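Local coordinates for protein putative phosphosugar isomerase (Silicibacter pomeroyi DSS-3, PDB 3FJ1) that is of unknown function but, as a SIS-domain protein, probably binds carbohydrate derivatives and may act as a sugar-phosphate isomerase or aminotransferase, at residues Y238-V243 and A268-I273; Q276-G281 and T292-L297. All blocks are in the same frame, centred on the assembly; numbering follows the deposited sequence.

Contact 1 of 2, residues Y238-V243 and A268-I273; sequences YSSAEV and APLAEI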
loop_
_atom_site.group_PDB
_atom_site.type_symbol
_atom_site.label_atom_id
_atom_site.label_comp_id
_atom_site.label_asym_id
_atom_site.label_seq_id
_atom_site.Cartn_x
_atom_site.Cartn_y
_atom_site.Cartn_z
ATOM N N TYR A 238 5.977 2.778 8.836
ATOM C CA TYR A 238 7.025 2.254 7.996
ATOM C C TYR A 238 7.370 0.845 8.356
ATOM O O TYR A 238 7.244 0.455 9.524
ATOM C CB TYR A 238 8.324 3.036 8.220
ATOM C CG TYR A 238 8.306 4.466 7.750
ATOM C CD1 TYR A 238 7.922 5.508 8.600
ATOM C CD2 TYR A 238 8.721 4.775 6.481
ATOM C CE1 TYR A 238 7.926 6.835 8.153
ATOM C CE2 TYR A 238 8.736 6.063 6.039
ATOM C CZ TYR A 238 8.319 7.082 6.865
ATOM O OH TYR A 238 8.362 8.370 6.338
ATOM N N SER A 239 7.837 0.084 7.357
ATOM C CA SER A 239 8.517 -1.149 7.664
ATOM C C SER A 239 9.815 -0.748 8.373
ATOM O O SER A 239 10.528 0.150 7.916
ATOM C CB SER A 239 8.854 -1.948 6.395
ATOM O OG SER A 239 9.647 -3.098 6.702
ATOM N N SER A 240 10.181 -1.490 9.414
ATOM C CA SER A 240 11.437 -1.269 10.135
ATOM C C SER A 240 12.645 -1.578 9.210
ATOM O O SER A 240 13.751 -1.075 9.402
ATOM C CB SER A 240 11.443 -2.142 11.395
ATOM O OG SER A 240 11.264 -3.506 11.081
ATOM N N ALA A 241 12.419 -2.418 8.199
ATOM C CA ALA A 241 13.459 -2.726 7.217
ATOM C C ALA A 241 13.634 -1.613 6.188
ATOM O O ALA A 241 14.593 -1.631 5.424
ATOM C CB ALA A 241 13.130 -4.030 6.512
ATOM N N GLU A 242 12.686 -0.687 6.103
ATOM C CA GLU A 242 12.773 0.410 5.157
ATOM C C GLU A 242 12.953 1.781 5.776
ATOM O O GLU A 242 13.347 2.720 5.079
ATOM C CB GLU A 242 11.499 0.435 4.310
ATOM C CG GLU A 242 11.256 -0.864 3.567
ATOM C CD GLU A 242 12.317 -1.177 2.511
ATOM O OE1 GLU A 242 13.061 -0.261 2.069
ATOM O OE2 GLU A 242 12.414 -2.360 2.127
ATOM N N VAL A 243 12.675 1.903 7.069
ATOM C CA VAL A 243 12.644 3.226 7.724
ATOM C C VAL A 243 13.966 3.989 7.629
ATOM O O VAL A 243 13.967 5.224 7.512
ATOM C CB VAL A 243 12.158 3.126 9.180
ATOM C CG1 VAL A 243 13.172 2.377 10.057
ATOM C CG2 VAL A 243 11.875 4.498 9.724
ATOM N N ALA A 268 12.780 -10.195 16.631
ATOM C CA ALA A 268 14.198 -9.822 16.722
ATOM C C ALA A 268 14.631 -8.722 15.725
ATOM O O ALA A 268 15.258 -7.744 16.137
ATOM C CB ALA A 268 15.114 -11.079 16.623
ATOM N N PRO A 269 14.360 -8.890 14.426
ATOM C CA PRO A 269 14.728 -7.786 13.524
ATOM C C PRO A 269 14.073 -6.426 13.833
ATOM O O PRO A 269 14.691 -5.398 13.569
ATOM C CB PRO A 269 14.310 -8.291 12.133
ATOM C CG PRO A 269 13.432 -9.431 12.362
ATOM C CD PRO A 269 13.841 -10.046 13.673
ATOM N N LEU A 270 12.831 -6.416 14.315
ATOM C CA LEU A 270 12.167 -5.180 14.688
ATOM C C LEU A 270 12.932 -4.531 15.845
ATOM O O LEU A 270 13.281 -3.358 15.804
ATOM C CB LEU A 270 10.718 -5.473 15.071
ATOM C CG LEU A 270 9.735 -4.337 15.453
ATOM C CD1 LEU A 270 10.126 -3.543 16.731
ATOM C CD2 LEU A 270 9.540 -3.427 14.257
ATOM N N ALA A 271 13.194 -5.326 16.871
ATOM C CA ALA A 271 13.960 -4.884 18.037
ATOM C C ALA A 271 15.343 -4.328 17.630
ATOM O O ALA A 271 15.776 -3.314 18.160
ATOM C CB ALA A 271 14.108 -6.026 19.004
ATOM N N GLU A 272 16.033 -5.017 16.716
ATOM C CA GLU A 272 17.329 -4.602 16.219
ATOM C C GLU A 272 17.320 -3.182 15.609
ATOM O O GLU A 272 18.175 -2.336 15.920
ATOM C CB GLU A 272 17.834 -5.637 15.199
ATOM N N ILE A 273 16.366 -2.930 14.735
ATOM C CA ILE A 273 16.230 -1.601 14.114
ATOM C C ILE A 273 15.798 -0.561 15.156
ATOM O O ILE A 273 16.274 0.564 15.120
ATOM C CB ILE A 273 15.247 -1.621 12.932
ATOM C CG1 ILE A 273 15.832 -2.459 11.796
ATOM C CG2 ILE A 273 14.899 -0.166 12.482
ATOM C CD1 ILE A 273 17.019 -1.832 11.090
HETATM O O HOH W 1 13.553 -5.018 10.931
#

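Contact 2 of 2, residues Q276-G281 and T292-L297; sequences QIAAKG and TRARVL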
loop_
_atom_site.group_PDB
_atom_site.type_symbol
_atom_site.label_atom_id
_atom_site.label_comp_id
_atom_site.label_asym_id
_atom_site.label_seq_id
_atom_site.Cartn_x
_atom_site.Cartn_y
_atom_site.Cartn_z
ATOM N N GLN A 276 18.858 0.473 16.879
ATOM C CA GLN A 276 19.746 1.250 16.009
ATOM C C GLN A 276 19.299 2.707 15.942
ATOM O O GLN A 276 20.130 3.647 15.993
ATOM C CB GLN A 276 19.775 0.678 14.585
ATOM C CG GLN A 276 20.601 -0.590 14.409
ATOM C CD GLN A 276 20.529 -1.130 12.991
ATOM O OE1 GLN A 276 20.453 -0.359 12.018
ATOM N NE2 GLN A 276 20.499 -2.462 12.859
ATOM N N ILE A 277 17.980 2.874 15.848
ATOM C CA ILE A 277 17.361 4.192 15.814
ATOM C C ILE A 277 17.625 4.915 17.160
ATOM O O ILE A 277 18.073 6.088 17.179
ATOM C CB ILE A 277 15.866 4.109 15.469
ATOM C CG1 ILE A 277 15.661 3.550 14.051
ATOM C CG2 ILE A 277 15.224 5.495 15.607
ATOM C CD1 ILE A 277 14.242 3.166 13.772
ATOM N N ALA A 278 17.391 4.219 18.281
ATOM C CA ALA A 278 17.655 4.767 19.623
ATOM C C ALA A 278 19.131 5.125 19.816
ATOM O O ALA A 278 19.456 6.107 20.495
ATOM C CB ALA A 278 17.201 3.764 20.708
ATOM N N ALA A 279 20.024 4.343 19.213
ATOM C CA ALA A 279 21.481 4.610 19.286
ATOM C C ALA A 279 21.890 5.911 18.540
ATOM O O ALA A 279 22.977 6.449 18.765
ATOM C CB ALA A 279 22.282 3.407 18.783
ATOM N N LYS A 280 21.024 6.418 17.669
ATOM C CA LYS A 280 21.258 7.710 17.003
ATOM C C LYS A 280 20.705 8.904 17.790
ATOM O O LYS A 280 20.797 10.051 17.327
ATOM C CB LYS A 280 20.642 7.675 15.603
ATOM C CG LYS A 280 21.361 6.693 14.667
ATOM C CD LYS A 280 20.653 6.535 13.329
ATOM C CE LYS A 280 21.473 5.680 12.340
ATOM N NZ LYS A 280 22.884 6.236 12.199
ATOM N N GLY A 281 20.151 8.638 18.974
ATOM C CA GLY A 281 19.607 9.654 19.867
ATOM C C GLY A 281 18.105 9.885 19.798
ATOM O O GLY A 281 17.567 10.687 20.546
ATOM N N THR A 292 17.278 -3.376 23.902
ATOM C CA THR A 292 18.237 -3.105 24.958
ATOM C C THR A 292 18.555 -1.610 25.079
ATOM O O THR A 292 19.106 -1.185 26.099
ATOM C CB THR A 292 19.510 -3.922 24.700
ATOM O OG1 THR A 292 20.239 -3.370 23.606
ATOM C CG2 THR A 292 19.133 -5.359 24.332
ATOM N N ARG A 293 18.195 -0.825 24.055
ATOM C CA ARG A 293 18.415 0.621 23.999
ATOM C C ARG A 293 17.043 1.328 23.941
ATOM O O ARG A 293 16.726 2.195 24.737
ATOM C CB ARG A 293 19.235 0.927 22.737
ATOM C CG ARG A 293 19.774 2.344 22.606
ATOM C CD ARG A 293 21.192 2.462 23.140
ATOM N NE ARG A 293 22.174 1.871 22.221
ATOM C CZ ARG A 293 23.484 1.832 22.443
ATOM N NH1 ARG A 293 23.986 2.341 23.558
ATOM N NH2 ARG A 293 24.301 1.280 21.548
ATOM N N ALA A 294 16.226 0.954 22.955
ATOM C CA ALA A 294 14.873 1.492 22.846
ATOM C C ALA A 294 14.115 1.110 24.132
ATOM O O ALA A 294 14.459 0.106 24.785
ATOM C CB ALA A 294 14.144 0.919 21.588
ATOM N N ARG A 295 13.128 1.913 24.517
ATOM C CA ARG A 295 12.373 1.662 25.735
ATOM C C ARG A 295 11.377 0.533 25.516
ATOM O O ARG A 295 10.775 0.470 24.437
ATOM C CB ARG A 295 11.655 2.946 26.188
ATOM C CG ARG A 295 12.631 4.076 26.515
ATOM C CD ARG A 295 11.946 5.315 27.087
ATOM N NE ARG A 295 11.311 5.100 28.396
ATOM C CZ ARG A 295 10.649 6.045 29.074
ATOM N NH1 ARG A 295 10.529 7.277 28.565
ATOM N NH2 ARG A 295 10.102 5.765 30.262
ATOM N N VAL A 296 11.224 -0.362 26.504
ATOM C CA VAL A 296 10.247 -1.459 26.403
ATOM C C VAL A 296 8.864 -0.946 26.740
ATOM O O VAL A 296 8.667 -0.309 27.784
ATOM C CB VAL A 296 10.579 -2.646 27.340
ATOM C CG1 VAL A 296 9.479 -3.685 27.284
ATOM C CG2 VAL A 296 11.964 -3.218 26.983
ATOM N N LEU A 297 7.902 -1.179 25.840
ATOM C CA LEU A 297 6.523 -0.819 26.113
ATOM C C LEU A 297 5.801 -2.013 26.694
ATOM O O LEU A 297 5.936 -3.145 26.201
ATOM C CB LEU A 297 5.768 -0.398 24.856
ATOM C CG LEU A 297 6.109 0.941 24.221
ATOM C CD1 LEU A 297 5.534 0.975 22.780
ATOM C CD2 LEU A 297 5.618 2.103 25.068
#

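Contact 1 of 2, residues Y238-V243 and A268-I273
Ser240 and Val243 meet Leu270 and Ile273 where the loop leaving strand 235-239 rests on helix 267-279, without a direct hydrogen bond between the two segments. The turn is set up at Ser239: its OG accepts from the backbone N of Ala241 at 3.2 Å, an ST turn, while its carbonyl receives Glu242 N. Ser240, at closest backbone approach to Leu270, directs its CB toward the helix. Leu270 CG lies anti to the backbone N (chi1 -177°), a torsion that brings CD2 to 3.6 Å from Ser240 OG, a methyl set against a hydroxyl. The polar demand of that buried OG is met otherwise, by a weak bond with Gly212 O and by a water 2.7 Å from OG, whose bond to Pro269 O, donated by the water, is weak. Ser240 O in turn faces the branches of Ile273, with CG2 at 3.4 Å and CG1 at 3.5 Å from this carbonyl oxygen. Beyond it, Glu242 OE1 forms a salt bridge with Arg51 NE of the second subunit, which places the loop close to the dimer interface. Val243 CG1 finally slides past Ile273 CG2 at 3.9 Å. With Ile273 cut back to an alanine, the CG1 and CG2 contacts to the Ser240 carbonyl oxygen would go, and a gap would probably open beside Val243 CG1. The loop after edge strand 235-239 thus packs on a flanking helix of the three-layer alpha-beta-alpha sandwich of the SIS domain, whose five-stranded parallel sheet has the order 2-1-3-4-5.

Contact 2 of 2, residues Q276-G281 and T292-L297
Ala278, on the last turns of helix 267-279, and Ala294, just ahead of strand 295-296, bring their backbones to 5.4 Å between CA atoms. The helix then terminates in a Schellman motif: Gly281, with a phi of 97°, turns the chain away, and its N donates to Ala278 O at 3.0 Å. A side chain at this position would be jammed against the carbonyl O of Lys280, which accounts for a glycine here. Across from Ala278, the backbone at 292-294 is gathered by Asp275, whose carboxylate accepts from three successive amides: OD2 from Thr292 N, OD1 from both Arg293 N and Ala294 N. These N-H dipoles would probably stabilise the negative charge. In fold terms, helix 267-279 is the connection of a beta-alpha-beta crossover between the neighbouring parallel strands 257-259 and 284-286, and it is here joined to the approach of edge strand 295-296; Ile277 and Ala294 both rest on Val284 of strand 284-286. Ala278 CB is the methyl that meets both Arg293 and Ala294. It points at the loop and sits 3.5 Å from Arg293 CG and 3.7 Å from Ala294 N, and Ala294 CB lies 4.3 Å from Ala278 CB. Arg293 was modelled in two conformers, and its geometry beyond CB, which holds for one of them, is less certain. In that one CG is anti to the backbone N (chi1 -170°), and further bends at chi2 and chi3 carry the chain over the helix end. Its guanidinium meets Ala279 CB obliquely, with NE at 3.8 Å and NH2 at 4.0 Å from that methyl, a van der Waals contact at the exposed margin.

How the contacts relate
Both contacts draw on helix 267-279 and are made by van der Waals packing without direct hydrogen bonds across them, yet their settings differ. Contact 1 is largely buried, near the second subunit, and its buried hydroxyl, Ser240 OG, is bonded to water and weakly to Gly212 O of strand 208-212. Contact 2 is only partly buried, is touched by no other chain of the assembly, and mixes alanine methyls with a solvent-exposed arginine. Each sets the helix against a loop beside an outermost strand of the same five-stranded sheet, after 235-239 in contact 1 and before 295-296 in contact 2. With centres about 12 Å apart, they touch where Val243 CG1 packs 3.9 Å from Ile277 CD1.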